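Local coordinates for protein tumor necrosis factor ligand superfamily member 13 (Mus musculus, PDB 1U5X) that acts as a homotrimeric cytokine of the tumor necrosis factor family, binding the receptors TACI and BCMA through its TNF domain and taking part in regulating tumor cell growth, at residues H9-N14 / Q29-R34; T50-L55 / A104-L109; V71-G76 / I114-I119. All blocks are in the same frame, centred on the assembly; numbering follows the deposited sequence.

All three interactions are antiparallel strand pairings within one TNF-family jelly roll. Along the chain, interaction 1 closes before the other two open, whereas interactions 2 and 3 interlace: 50-55, 71-76, 104-109, then 114-119. The centres of interactions 2 and 3 lie about 13 Å apart and their side chains meet, Leu55 CD2 standing 4.0 Å from Ile115 CG2, which is packing between the layers of the sandwich. Interaction 1 sits about 18 Å from interaction 2 and about 16 Å from interaction 3, centre to centre, touching neither, although its strand 24-34 neighbours strand 114-119. Interactions 1 and 2 thus serve both fold and trimer interface; interaction 3, touching no other chain, lies within one subunit's sandwich.

Interaction 1. Residues H9-N14 / Q29-R34; sequences HLVPVN and QPVLRR
A classic beta bulge marks this hairpin of strands 7-16 and 24-34 in the TNF-type jelly roll: Val31 and Leu32 together face His9. The evidence is in the bonding of His9 O, which accepts Val31 N at 2.9 Å and, more weakly, Leu32 N at 3.4 Å, while His9 N donates to Leu32 O. The bulge shifts the register by one between His9 and Leu10, and past it Val11 and Gln29 exchange a regular pair of backbone bonds. Val31 CG2 lies 3.7 Å from His9 CD2, at the edge of the imidazole and in its plane, the two side chains running side by side. Val31 CG1 meets Val11 CG2 at 3.6 Å, these side chains crossing at about a right angle. ND1 of the same imidazole is hydrogen-bonded to Tyr56 OH, and the ring also meets Phe107 of a neighbouring subunit, which places the bulge at the trimer interface. At the other end, Gln29 CG sits between its backbone N and carbonyl carbon (chi1 55°), 3.3 Å from Val13 CG1. From there the extended chain carries NE2 to 3.0 Å from Pro12 O, a donor lying 43° above the carbonyl plane.

Interaction 2. Residues T50-L55 / A104-L109; sequences TGIYLL and AGVFHL
This is a buried antiparallel strand pairing between 51-55 and 104-109, with segment axes 4.6 Å apart at closest and N-to-C directions 154° apart. Six backbone hydrogen bonds set the register, through the hydrogen-bonded pairs Gly51-Leu109, Tyr53-Phe107 and Leu55-Gly105. Of these, Leu109 N to Gly51 O is 2.8 Å long. On the face carrying Ile52, Val106 and His108, the packing is tight: Ile52 CG2 and Val106 CG1 approach to 3.3 Å, closer than usual van der Waals contact. Both methyls are anti to their own backbone N (Val106 chi1 179°). Ile52 CG1 reaches the edge of the His108 ring in its plane, 4.0 Å from ND1, the side chains crossing at about a right angle. This face belongs to the trimer interface of the TNF jelly roll, for Val106, Ile52 and His108 pack on Val138, Arg34 and Leu32 of a neighbouring subunit; Val106 N also bonds to its Tyr56 OH. The other face turns toward the core between the sheets, where Leu55 and Leu109 pack on Leu83 and Ile115. There Leu109 CD1 comes obliquely to the Tyr53 ring, 3.6 Å from Tyr53 CD1, and the Tyr53 hydroxyl is held by Asp49 O.

Interaction 3. Residues V71-G76 / I114-I119; sequences VVSREG and IITVKI
Strands 71-75 and 114-119 pair antiparallel within the TNF jelly roll, Ser73 opposite Thr116. Six main-chain hydrogen bonds join Val71 with Lys118, Ser73 with Thr116 and Glu75 with Ile114. The face of Val72, Arg74, Ile115 and Val117 makes its side-chain contacts across the strands through carbon atoms. Val72 and Val117 lie side by side and point the same way, CG2 to CG2 at 4.1 Å, while Ile115 CD1 reaches Arg74 CB at 3.8 Å. Val72 and Ile115 also pack on Leu55, so this face turns to the interior. The Arg74 chain, bent at chi2 and chi3, leads its guanidinium away from strand 114-119 to a salt bridge with Glu81. On the other face, which also carries Val71 and Ile114, the polar groups of Ser73, Glu75 and Thr116 share two waters. Thr116 OG1 stands between its backbone N and carbonyl carbon (chi1 51°), which leaves CG2 anti to the carbonyl carbon, and Glu75 OE2 meets that methyl at 3.2 Å, the side chains crossing at about a right angle. Water 2 links Glu75 OE2 with Thr116 OG1, and water 1 bonds both Ser73 OG and Thr116 OG1 while donating to Val71 O at 2.7 Å.

Interaction 1. Residues H9-N14 / Q29-R34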
ATOM      1  N   HIS A   9      -4.519  -8.514 -12.062  1.00 16.73           N
ATOM      2  CA  HIS A   9      -3.268  -7.804 -11.880  1.00 15.45           C
ATOM      3  C   HIS A   9      -2.752  -7.499 -13.285  1.00 15.55           C
ATOM      4  O   HIS A   9      -2.605  -8.391 -14.112  1.00 15.62           O
ATOM      5  CB  HIS A   9      -2.249  -8.619 -11.086  1.00 16.03           C
ATOM      6  CG  HIS A   9      -0.998  -7.874 -10.751  1.00 14.61           C
ATOM      7  ND1 HIS A   9      -0.897  -7.028  -9.656  1.00 16.39           N
ATOM      8  CD2 HIS A   9       0.216  -7.856 -11.358  1.00 18.77           C
ATOM      9  CE1 HIS A   9       0.343  -6.561  -9.593  1.00 14.99           C
ATOM     10  NE2 HIS A   9       1.033  -7.041 -10.615  1.00 17.02           N
ATOM     11  N   LEU A  10      -2.494  -6.219 -13.514  1.00 14.62           N
ATOM     12  CA  LEU A  10      -2.145  -5.653 -14.803  1.00 15.04           C
ATOM     13  C   LEU A  10      -0.799  -4.948 -14.744  1.00 13.34           C
ATOM     14  O   LEU A  10      -0.436  -4.343 -13.704  1.00 14.59           O
ATOM     15  CB  LEU A  10      -3.179  -4.597 -15.166  1.00 15.21           C
ATOM     16  CG  LEU A  10      -4.640  -5.011 -15.176  1.00 17.70           C
ATOM     17  CD1 LEU A  10      -5.522  -3.777 -15.024  1.00 24.95           C
ATOM     18  CD2 LEU A  10      -4.960  -5.734 -16.453  1.00 20.77           C
ATOM     19  N   VAL A  11      -0.071  -5.033 -15.848  1.00 13.14           N
ATOM     20  CA  VAL A  11       1.224  -4.380 -15.980  1.00 15.65           C
ATOM     21  C   VAL A  11       1.291  -3.628 -17.305  1.00 12.19           C
ATOM     22  O   VAL A  11       0.427  -3.808 -18.169  1.00 16.25           O
ATOM     23  CB  VAL A  11       2.368  -5.410 -15.871  1.00 15.82           C
ATOM     24  CG1 VAL A  11       2.299  -6.116 -14.513  1.00 21.14           C
ATOM     25  CG2 VAL A  11       2.330  -6.394 -17.007  1.00 16.43           C
ATOM     26  N   PRO A  12       2.280  -2.753 -17.492  1.00 14.05           N
ATOM     27  CA  PRO A  12       2.326  -1.971 -18.727  1.00 14.49           C
ATOM     28  C   PRO A  12       2.675  -2.760 -19.996  1.00 17.04           C
ATOM     29  O   PRO A  12       3.462  -3.715 -19.988  1.00 17.00           O
ATOM     30  CB  PRO A  12       3.417  -0.935 -18.456  1.00 18.56           C
ATOM     31  CG  PRO A  12       3.570  -0.896 -16.936  1.00 16.03           C
ATOM     32  CD  PRO A  12       3.347  -2.349 -16.567  1.00 16.15           C
ATOM     33  N   VAL A  13       2.097  -2.306 -21.095  1.00 17.44           N
ATOM     34  CA  VAL A  13       2.538  -2.713 -22.425  1.00 17.11           C
ATOM     35  C   VAL A  13       3.317  -1.559 -23.075  1.00 19.17           C
ATOM     36  O   VAL A  13       4.322  -1.770 -23.751  1.00 23.73           O
ATOM     37  CB  VAL A  13       1.368  -3.187 -23.330  1.00 20.18           C
ATOM     38  CG1 VAL A  13       0.516  -4.167 -22.648  1.00 22.30           C
ATOM     39  CG2 VAL A  13       0.526  -2.063 -23.844  1.00 27.23           C
ATOM     40  N   ASN A  14       2.824  -0.341 -22.882  1.00 19.09           N
ATOM     41  CA  ASN A  14       3.511   0.877 -23.311  1.00 20.03           C
ATOM     42  C   ASN A  14       2.886   2.098 -22.643  1.00 21.97           C
ATOM     43  O   ASN A  14       1.809   2.033 -22.049  1.00 20.48           O
ATOM     44  CB  ASN A  14       3.556   1.048 -24.844  1.00 25.67           C
ATOM     45  CG  ASN A  14       2.227   1.453 -25.440  1.00 27.68           C
ATOM     46  OD1 ASN A  14       1.246   0.749 -25.297  1.00 31.24           O
ATOM     47  ND2 ASN A  14       2.204   2.578 -26.154  1.00 30.42           N
ATOM     48  N   GLN A  29      -1.913  -4.704 -19.727  1.00 16.37           N
ATOM     49  CA  GLN A  29      -2.098  -6.088 -20.140  1.00 16.06           C
ATOM     50  C   GLN A  29      -2.236  -6.935 -18.864  1.00 15.80           C
ATOM     51  O   GLN A  29      -1.516  -6.706 -17.875  1.00 14.14           O
ATOM     52  CB  GLN A  29      -0.922  -6.608 -20.982  1.00 18.68           C
ATOM     53  CG  GLN A  29       0.459  -6.477 -20.311  1.00 21.32           C
ATOM     54  CD  GLN A  29       1.595  -7.021 -21.145  1.00 27.40           C
ATOM     55  OE1 GLN A  29       1.394  -7.927 -21.944  1.00 26.39           O
ATOM     56  NE2 GLN A  29       2.794  -6.458 -20.975  1.00 26.51           N
ATOM     57  N   PRO A  30      -3.168  -7.876 -18.841  1.00 16.21           N
ATOM     58  CA  PRO A  30      -3.291  -8.774 -17.683  1.00 16.46           C
ATOM     59  C   PRO A  30      -2.182  -9.793 -17.589  1.00 15.52           C
ATOM     60  O   PRO A  30      -1.815 -10.415 -18.597  1.00 13.33           O
ATOM     61  CB  PRO A  30      -4.629  -9.471 -17.911  1.00 20.07           C
ATOM     62  CG  PRO A  30      -4.832  -9.401 -19.365  1.00 17.64           C
ATOM     63  CD  PRO A  30      -4.207  -8.141 -19.844  1.00 20.02           C
ATOM     64  N   VAL A  31      -1.655  -9.974 -16.374  1.00 13.23           N
ATOM     65  CA  VAL A  31      -0.769 -11.108 -16.108  1.00 16.86           C
ATOM     66  C   VAL A  31      -1.355 -12.136 -15.118  1.00 13.30           C
ATOM     67  O   VAL A  31      -0.854 -13.249 -15.023  1.00 11.65           O
ATOM     68  CB  VAL A  31       0.647 -10.645 -15.675  1.00 18.69           C
ATOM     69  CG1 VAL A  31       1.328  -9.861 -16.801  1.00 22.93           C
ATOM     70  CG2 VAL A  31       0.615  -9.856 -14.430  1.00 20.49           C
ATOM     71  N   LEU A  32      -2.406 -11.750 -14.397  1.00 13.11           N
ATOM     72  CA  LEU A  32      -3.133 -12.644 -13.495  1.00 13.67           C
ATOM     73  C   LEU A  32      -4.600 -12.303 -13.519  1.00 12.03           C
ATOM     74  O   LEU A  32      -4.977 -11.158 -13.320  1.00 12.16           O
ATOM     75  CB  LEU A  32      -2.641 -12.502 -12.045  1.00 11.22           C
ATOM     76  CG  LEU A  32      -3.344 -13.376 -11.004  1.00 13.29           C
ATOM     77  CD1 LEU A  32      -3.237 -14.842 -11.303  1.00 21.24           C
ATOM     78  CD2 LEU A  32      -2.803 -13.089  -9.609  1.00 16.88           C
ATOM     79  N   ARG A  33      -5.428 -13.302 -13.805  1.00 12.97           N
ATOM     80  CA  ARG A  33      -6.865 -13.090 -13.811  1.00 13.99           C
ATOM     81  C   ARG A  33      -7.586 -14.292 -13.249  1.00 12.32           C
ATOM     82  O   ARG A  33      -7.308 -15.417 -13.633  1.00 15.20           O
ATOM     83  CB  ARG A  33      -7.368 -12.827 -15.238  1.00 21.64           C
ATOM     84  CG  ARG A  33      -8.863 -12.435 -15.296  1.00 27.24           C
ATOM     85  CD  ARG A  33      -9.355 -12.035 -16.708  1.00 32.03           C
ATOM     86  NE  ARG A  33      -9.063 -13.085 -17.668  1.00 35.34           N
ATOM     87  CZ  ARG A  33      -7.979 -13.150 -18.444  1.00 38.93           C
ATOM     88  NH1 ARG A  33      -7.030 -12.211 -18.396  1.00 38.85           N
ATOM     89  NH2 ARG A  33      -7.842 -14.182 -19.271  1.00 36.49           N
ATOM     90  N   ARG A  34      -8.484 -14.030 -12.319  1.00  9.97           N
ATOM     91  CA  ARG A  34      -9.465 -14.971 -11.854  1.00 12.58           C
ATOM     92  C   ARG A  34     -10.838 -14.312 -11.866  1.00 14.59           C
ATOM     93  O   ARG A  34     -10.989 -13.161 -11.457  1.00 14.71           O
ATOM     94  CB  ARG A  34      -9.155 -15.450 -10.434  1.00 16.04           C
ATOM     95  CG  ARG A  34     -10.196 -16.440  -9.946  1.00 19.31           C
ATOM     96  CD  ARG A  34      -9.765 -17.285  -8.773  1.00 24.77           C
ATOM     97  NE  ARG A  34      -9.574 -16.475  -7.575  1.00 26.02           N
ATOM     98  CZ  ARG A  34      -8.915 -16.874  -6.491  1.00 30.23           C
ATOM     99  NH1 ARG A  34      -8.366 -18.082  -6.433  1.00 31.12           N
ATOM    100  NH2 ARG A  34      -8.795 -16.060  -5.458  1.00 28.04           N
TER

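Interaction 2. Residues T50-L55 / A104-L109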
ATOM      1  N   THR A  50     -21.041  -5.275 -10.549  1.00 13.24           N
ATOM      2  CA  THR A  50     -21.139  -4.394  -9.408  1.00 14.54           C
ATOM      3  C   THR A  50     -20.560  -5.081  -8.190  1.00  9.47           C
ATOM      4  O   THR A  50     -20.841  -6.247  -7.951  1.00 17.14           O
ATOM      5  CB  THR A  50     -22.575  -4.068  -9.144  1.00 14.57           C
ATOM      6  OG1 THR A  50     -23.100  -3.305 -10.233  1.00 15.34           O
ATOM      7  CG2 THR A  50     -22.714  -3.154  -7.916  1.00 14.50           C
ATOM      8  N   GLY A  51     -19.792  -4.350  -7.392  1.00 12.64           N
ATOM      9  CA  GLY A  51     -19.263  -4.892  -6.154  1.00 12.84           C
ATOM     10  C   GLY A  51     -18.329  -3.962  -5.437  1.00 13.38           C
ATOM     11  O   GLY A  51     -18.122  -2.824  -5.869  1.00 13.62           O
ATOM     12  N   ILE A  52     -17.771  -4.450  -4.324  1.00 11.33           N
ATOM     13  CA  ILE A  52     -16.754  -3.745  -3.567  1.00 10.28           C
ATOM     14  C   ILE A  52     -15.384  -4.347  -3.887  1.00 12.56           C
ATOM     15  O   ILE A  52     -15.202  -5.570  -3.865  1.00 16.22           O
ATOM     16  CB  ILE A  52     -17.090  -3.827  -2.045  1.00 12.61           C
ATOM     17  CG1 ILE A  52     -18.375  -3.023  -1.752  1.00 17.28           C
ATOM     18  CG2 ILE A  52     -15.948  -3.356  -1.224  1.00 12.61           C
ATOM     19  CD1 ILE A  52     -18.874  -3.140  -0.315  1.00 24.28           C
ATOM     20  N   TYR A  53     -14.424  -3.498  -4.242  1.00 12.55           N
ATOM     21  CA  TYR A  53     -13.121  -3.946  -4.689  1.00 12.91           C
ATOM     22  C   TYR A  53     -12.038  -3.215  -3.985  1.00 16.91           C
ATOM     23  O   TYR A  53     -12.126  -2.016  -3.784  1.00 14.66           O
ATOM     24  CB  TYR A  53     -12.947  -3.606  -6.174  1.00 15.55           C
ATOM     25  CG  TYR A  53     -13.856  -4.357  -7.100  1.00 14.20           C
ATOM     26  CD1 TYR A  53     -15.150  -3.908  -7.367  1.00 14.42           C
ATOM     27  CD2 TYR A  53     -13.401  -5.493  -7.770  1.00 13.75           C
ATOM     28  CE1 TYR A  53     -15.983  -4.585  -8.259  1.00 12.37           C
ATOM     29  CE2 TYR A  53     -14.238  -6.184  -8.672  1.00 20.90           C
ATOM     30  CZ  TYR A  53     -15.516  -5.733  -8.899  1.00 15.26           C
ATOM     31  OH  TYR A  53     -16.300  -6.406  -9.791  1.00 15.34           O
ATOM     32  N   LEU A  54     -10.997  -3.949  -3.627  1.00 16.59           N
ATOM     33  CA  LEU A  54      -9.702  -3.366  -3.352  1.00 16.90           C
ATOM     34  C   LEU A  54      -9.044  -3.052  -4.682  1.00 16.82           C
ATOM     35  O   LEU A  54      -8.942  -3.935  -5.558  1.00 14.68           O
ATOM     36  CB  LEU A  54      -8.861  -4.383  -2.594  1.00 15.26           C
ATOM     37  CG  LEU A  54      -7.420  -3.962  -2.287  1.00 16.27           C
ATOM     38  CD1 LEU A  54      -7.383  -2.750  -1.361  1.00 20.54           C
ATOM     39  CD2 LEU A  54      -6.644  -5.165  -1.672  1.00 17.45           C
ATOM     40  N   LEU A  55      -8.635  -1.785  -4.852  1.00 15.64           N
ATOM     41  CA  LEU A  55      -7.969  -1.305  -6.042  1.00 14.82           C
ATOM     42  C   LEU A  55      -6.628  -0.780  -5.590  1.00 14.96           C
ATOM     43  O   LEU A  55      -6.552   0.021  -4.686  1.00 17.81           O
ATOM     44  CB  LEU A  55      -8.790  -0.158  -6.660  1.00 19.44           C
ATOM     45  CG  LEU A  55      -8.590   0.369  -8.064  1.00 30.24           C
ATOM     46  CD1 LEU A  55      -8.075  -0.629  -9.048  1.00 35.48           C
ATOM     47  CD2 LEU A  55      -9.922   0.978  -8.539  1.00 23.41           C
ATOM     48  N   ALA A 104      -3.766   2.677  -2.589  1.00 15.53           N
ATOM     49  CA  ALA A 104      -4.800   1.654  -2.733  1.00 15.21           C
ATOM     50  C   ALA A 104      -5.951   1.967  -1.789  1.00 19.15           C
ATOM     51  O   ALA A 104      -5.789   2.647  -0.774  1.00 17.53           O
ATOM     52  CB  ALA A 104      -4.239   0.297  -2.376  1.00 14.43           C
ATOM     53  N   GLY A 105      -7.121   1.480  -2.125  1.00 13.97           N
ATOM     54  CA  GLY A 105      -8.270   1.582  -1.250  1.00 15.07           C
ATOM     55  C   GLY A 105      -9.426   0.737  -1.687  1.00 12.69           C
ATOM     56  O   GLY A 105      -9.343   0.082  -2.728  1.00 16.63           O
ATOM     57  N   VAL A 106     -10.497   0.763  -0.893  1.00 13.83           N
ATOM     58  CA  VAL A 106     -11.650  -0.078  -1.145  1.00 12.97           C
ATOM     59  C   VAL A 106     -12.814   0.768  -1.599  1.00 17.02           C
ATOM     60  O   VAL A 106     -13.160   1.730  -0.930  1.00 13.77           O
ATOM     61  CB  VAL A 106     -12.054  -0.879   0.080  1.00 13.61           C
ATOM     62  CG1 VAL A 106     -13.253  -1.713  -0.216  1.00 16.51           C
ATOM     63  CG2 VAL A 106     -10.930  -1.786   0.467  1.00 18.05           C
ATOM     64  N   PHE A 107     -13.399   0.386  -2.742  1.00 12.95           N
ATOM     65  CA  PHE A 107     -14.427   1.192  -3.387  1.00 13.75           C
ATOM     66  C   PHE A 107     -15.541   0.352  -3.981  1.00 14.72           C
ATOM     67  O   PHE A 107     -15.319  -0.767  -4.450  1.00 13.19           O
ATOM     68  CB  PHE A 107     -13.789   2.016  -4.502  1.00 13.70           C
ATOM     69  CG  PHE A 107     -12.683   2.888  -4.026  1.00 15.60           C
ATOM     70  CD1 PHE A 107     -12.965   4.116  -3.473  1.00 19.16           C
ATOM     71  CD2 PHE A 107     -11.346   2.463  -4.105  1.00 19.44           C
ATOM     72  CE1 PHE A 107     -11.946   4.915  -2.990  1.00 20.50           C
ATOM     73  CE2 PHE A 107     -10.322   3.278  -3.639  1.00 20.66           C
ATOM     74  CZ  PHE A 107     -10.640   4.501  -3.090  1.00 18.46           C
ATOM     75  N   HIS A 108     -16.742   0.903  -3.938  1.00 11.79           N
ATOM     76  CA  HIS A 108     -17.911   0.303  -4.555  1.00 13.51           C
ATOM     77  C   HIS A 108     -17.896   0.746  -6.010  1.00 17.11           C
ATOM     78  O   HIS A 108     -17.952   1.949  -6.305  1.00 16.47           O
ATOM     79  CB  HIS A 108     -19.185   0.814  -3.918  1.00 15.89           C
ATOM     80  CG  HIS A 108     -20.434   0.203  -4.483  1.00 16.15           C
ATOM     81  ND1 HIS A 108     -20.841  -1.082  -4.202  1.00 25.69           N
ATOM     82  CD2 HIS A 108     -21.360   0.710  -5.326  1.00 28.00           C
ATOM     83  CE1 HIS A 108     -21.981  -1.331  -4.824  1.00 23.02           C
ATOM     84  NE2 HIS A 108     -22.317  -0.259  -5.522  1.00 22.95           N
ATOM     85  N   LEU A 109     -17.791  -0.244  -6.896  1.00 15.90           N
ATOM     86  CA  LEU A 109     -17.773  -0.037  -8.329  1.00 17.18           C
ATOM     87  C   LEU A 109     -19.059  -0.634  -8.875  1.00 16.41           C
ATOM     88  O   LEU A 109     -19.565  -1.637  -8.362  1.00 16.96           O
ATOM     89  CB  LEU A 109     -16.518  -0.705  -8.953  1.00 16.40           C
ATOM     90  CG  LEU A 109     -15.167  -0.294  -8.364  1.00 17.27           C
ATOM     91  CD1 LEU A 109     -13.996  -0.945  -9.112  1.00 20.16           C
ATOM     92  CD2 LEU A 109     -14.995   1.180  -8.361  1.00 17.06           C
TER

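Interaction 3. Residues V71-G76 / I114-I119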
ATOM      1  N   VAL A  71      -3.416   9.465 -10.621  1.00 12.39           N
ATOM      2  CA  VAL A  71      -4.772   9.648 -10.180  1.00 12.22           C
ATOM      3  C   VAL A  71      -5.640   8.533 -10.724  1.00 15.75           C
ATOM      4  O   VAL A  71      -5.681   8.319 -11.931  1.00 15.32           O
ATOM      5  CB  VAL A  71      -5.331  10.980 -10.728  1.00 15.56           C
ATOM      6  CG1 VAL A  71      -6.681  11.304 -10.085  1.00 17.02           C
ATOM      7  CG2 VAL A  71      -4.336  12.132 -10.527  1.00 21.49           C
ATOM      8  N   VAL A  72      -6.342   7.836  -9.842  1.00 15.79           N
ATOM      9  CA  VAL A  72      -7.218   6.720 -10.198  1.00 13.75           C
ATOM     10  C   VAL A  72      -8.673   7.125 -10.019  1.00 13.19           C
ATOM     11  O   VAL A  72      -9.053   7.559  -8.941  1.00 14.66           O
ATOM     12  CB  VAL A  72      -6.938   5.485  -9.294  1.00 12.83           C
ATOM     13  CG1 VAL A  72      -7.834   4.319  -9.632  1.00 17.92           C
ATOM     14  CG2 VAL A  72      -5.457   5.042  -9.404  1.00 19.21           C
ATOM     15  N   SER A  73      -9.466   7.022 -11.093  1.00 12.18           N
ATOM     16  CA  SER A  73     -10.835   7.519 -11.140  1.00 13.46           C
ATOM     17  C   SER A  73     -11.797   6.509 -11.741  1.00 14.09           C
ATOM     18  O   SER A  73     -11.388   5.587 -12.478  1.00 16.08           O
ATOM     19  CB  SER A  73     -10.940   8.823 -11.945  1.00 15.96           C
ATOM     20  OG  SER A  73      -9.975   9.774 -11.562  1.00 16.84           O
ATOM     21  N   ARG A  74     -13.066   6.691 -11.414  1.00 18.38           N
ATOM     22  CA  ARG A  74     -14.148   5.923 -12.002  1.00 18.67           C
ATOM     23  C   ARG A  74     -15.098   6.843 -12.770  1.00 17.17           C
ATOM     24  O   ARG A  74     -15.450   7.945 -12.327  1.00 17.74           O
ATOM     25  CB  ARG A  74     -14.896   5.095 -10.946  1.00 20.96           C
ATOM     26  CG  ARG A  74     -15.872   5.850 -10.044  1.00 29.08           C
ATOM     27  CD  ARG A  74     -17.092   5.019  -9.657  1.00 33.94           C
ATOM     28  NE  ARG A  74     -17.555   5.331  -8.310  1.00 39.57           N
ATOM     29  CZ  ARG A  74     -18.672   5.998  -8.016  1.00 45.04           C
ATOM     30  NH1 ARG A  74     -19.475   6.451  -8.973  1.00 43.71           N
ATOM     31  NH2 ARG A  74     -18.989   6.226  -6.744  1.00 50.07           N
ATOM     32  N   GLU A  75     -15.509   6.405 -13.950  1.00 16.48           N
ATOM     33  CA  GLU A  75     -16.534   7.145 -14.679  1.00 16.00           C
ATOM     34  C   GLU A  75     -17.644   6.150 -14.975  1.00 19.34           C
ATOM     35  O   GLU A  75     -17.393   5.116 -15.577  1.00 17.11           O
ATOM     36  CB  GLU A  75     -16.004   7.774 -15.975  1.00 21.34           C
ATOM     37  CG  GLU A  75     -14.512   7.727 -16.180  1.00 23.03           C
ATOM     38  CD  GLU A  75     -14.048   8.383 -17.476  1.00 26.05           C
ATOM     39  OE1 GLU A  75     -14.902   8.913 -18.248  1.00 29.85           O
ATOM     40  OE2 GLU A  75     -12.828   8.344 -17.745  1.00 31.63           O
ATOM     41  N   GLY A  76     -18.862   6.448 -14.536  1.00 25.59           N
ATOM     42  CA  GLY A  76     -19.987   5.554 -14.746  1.00 26.83           C
ATOM     43  C   GLY A  76     -21.182   6.241 -15.354  1.00 35.13           C
ATOM     44  O   GLY A  76     -21.051   7.209 -16.112  1.00 36.26           O
ATOM     45  N   ILE A 114     -15.962   2.694 -15.916  1.00 16.29           N
ATOM     46  CA  ILE A 114     -14.633   2.722 -16.535  1.00 13.03           C
ATOM     47  C   ILE A 114     -13.621   3.240 -15.497  1.00 13.48           C
ATOM     48  O   ILE A 114     -13.832   4.304 -14.939  1.00 13.81           O
ATOM     49  CB  ILE A 114     -14.644   3.650 -17.762  1.00 13.65           C
ATOM     50  CG1 ILE A 114     -15.591   3.124 -18.841  1.00 14.53           C
ATOM     51  CG2 ILE A 114     -13.247   3.753 -18.361  1.00 16.08           C
ATOM     52  CD1 ILE A 114     -15.847   4.132 -19.934  1.00 17.31           C
ATOM     53  N   ILE A 115     -12.568   2.473 -15.218  1.00 12.71           N
ATOM     54  CA  ILE A 115     -11.485   2.869 -14.329  1.00 12.65           C
ATOM     55  C   ILE A 115     -10.305   3.420 -15.135  1.00 15.20           C
ATOM     56  O   ILE A 115      -9.858   2.780 -16.087  1.00 14.85           O
ATOM     57  CB  ILE A 115     -11.030   1.654 -13.475  1.00 14.42           C
ATOM     58  CG1 ILE A 115     -12.232   0.971 -12.812  1.00 14.31           C
ATOM     59  CG2 ILE A 115      -9.957   2.068 -12.431  1.00 17.93           C
ATOM     60  CD1 ILE A 115     -13.076   1.875 -11.962  1.00 18.29           C
ATOM     61  N   THR A 116      -9.828   4.612 -14.761  1.00 13.46           N
ATOM     62  CA  THR A 116      -8.722   5.288 -15.427  1.00 17.98           C
ATOM     63  C   THR A 116      -7.557   5.468 -14.466  1.00 19.69           C
ATOM     64  O   THR A 116      -7.776   5.670 -13.265  1.00 14.73           O
ATOM     65  CB  THR A 116      -9.127   6.666 -15.958  1.00 16.78           C
ATOM     66  OG1 THR A 116      -9.755   7.455 -14.926  1.00 22.03           O
ATOM     67  CG2 THR A 116     -10.177   6.591 -17.068  1.00 20.85           C
ATOM     68  N   VAL A 117      -6.334   5.369 -14.979  1.00 16.78           N
ATOM     69  CA  VAL A 117      -5.129   5.737 -14.207  1.00 16.82           C
ATOM     70  C   VAL A 117      -4.401   6.773 -15.038  1.00 19.81           C
ATOM     71  O   VAL A 117      -3.958   6.470 -16.149  1.00 20.20           O
ATOM     72  CB  VAL A 117      -4.227   4.512 -13.898  1.00 19.70           C
ATOM     73  CG1 VAL A 117      -3.002   4.918 -13.087  1.00 20.66           C
ATOM     74  CG2 VAL A 117      -4.980   3.465 -13.137  1.00 25.09           C
ATOM     75  N   LYS A 118      -4.358   8.017 -14.557  1.00 15.03           N
ATOM     76  CA  LYS A 118      -3.770   9.125 -15.315  1.00 16.42           C
ATOM     77  C   LYS A 118      -2.660   9.785 -14.515  1.00 17.48           C
ATOM     78  O   LYS A 118      -2.773   9.943 -13.284  1.00 15.21           O
ATOM     79  CB  LYS A 118      -4.836  10.184 -15.685  1.00 13.74           C
ATOM     80  CG  LYS A 118      -5.926   9.652 -16.601  1.00 19.61           C
ATOM     81  CD  LYS A 118      -6.971  10.726 -16.962  1.00 20.28           C
ATOM     82  CE  LYS A 118      -7.726  10.348 -18.216  1.00 22.01           C
ATOM     83  NZ  LYS A 118      -8.711  11.379 -18.602  1.00 21.54           N
ATOM     84  N   ILE A 119      -1.588  10.136 -15.221  1.00 16.41           N
ATOM     85  CA  ILE A 119      -0.514  10.966 -14.698  1.00 17.29           C
ATOM     86  C   ILE A 119      -0.597  12.345 -15.360  1.00 18.72           C
ATOM     87  O   ILE A 119      -0.447  12.454 -16.570  1.00 16.29           O
ATOM     88  CB  ILE A 119       0.862  10.290 -14.964  1.00 15.59           C
ATOM     89  CG1 ILE A 119       1.005   8.996 -14.168  1.00 17.31           C
ATOM     90  CG2 ILE A 119       1.991  11.233 -14.543  1.00 14.02           C
ATOM     91  CD1 ILE A 119       0.302   7.762 -14.692  1.00 15.77           C
TER
HETATM   92  O   HOH W   1      -7.784   9.114 -13.452  1.00 32.08           O
HETATM   93  O   HOH W   2     -11.492   9.900 -15.430  1.00 45.08           O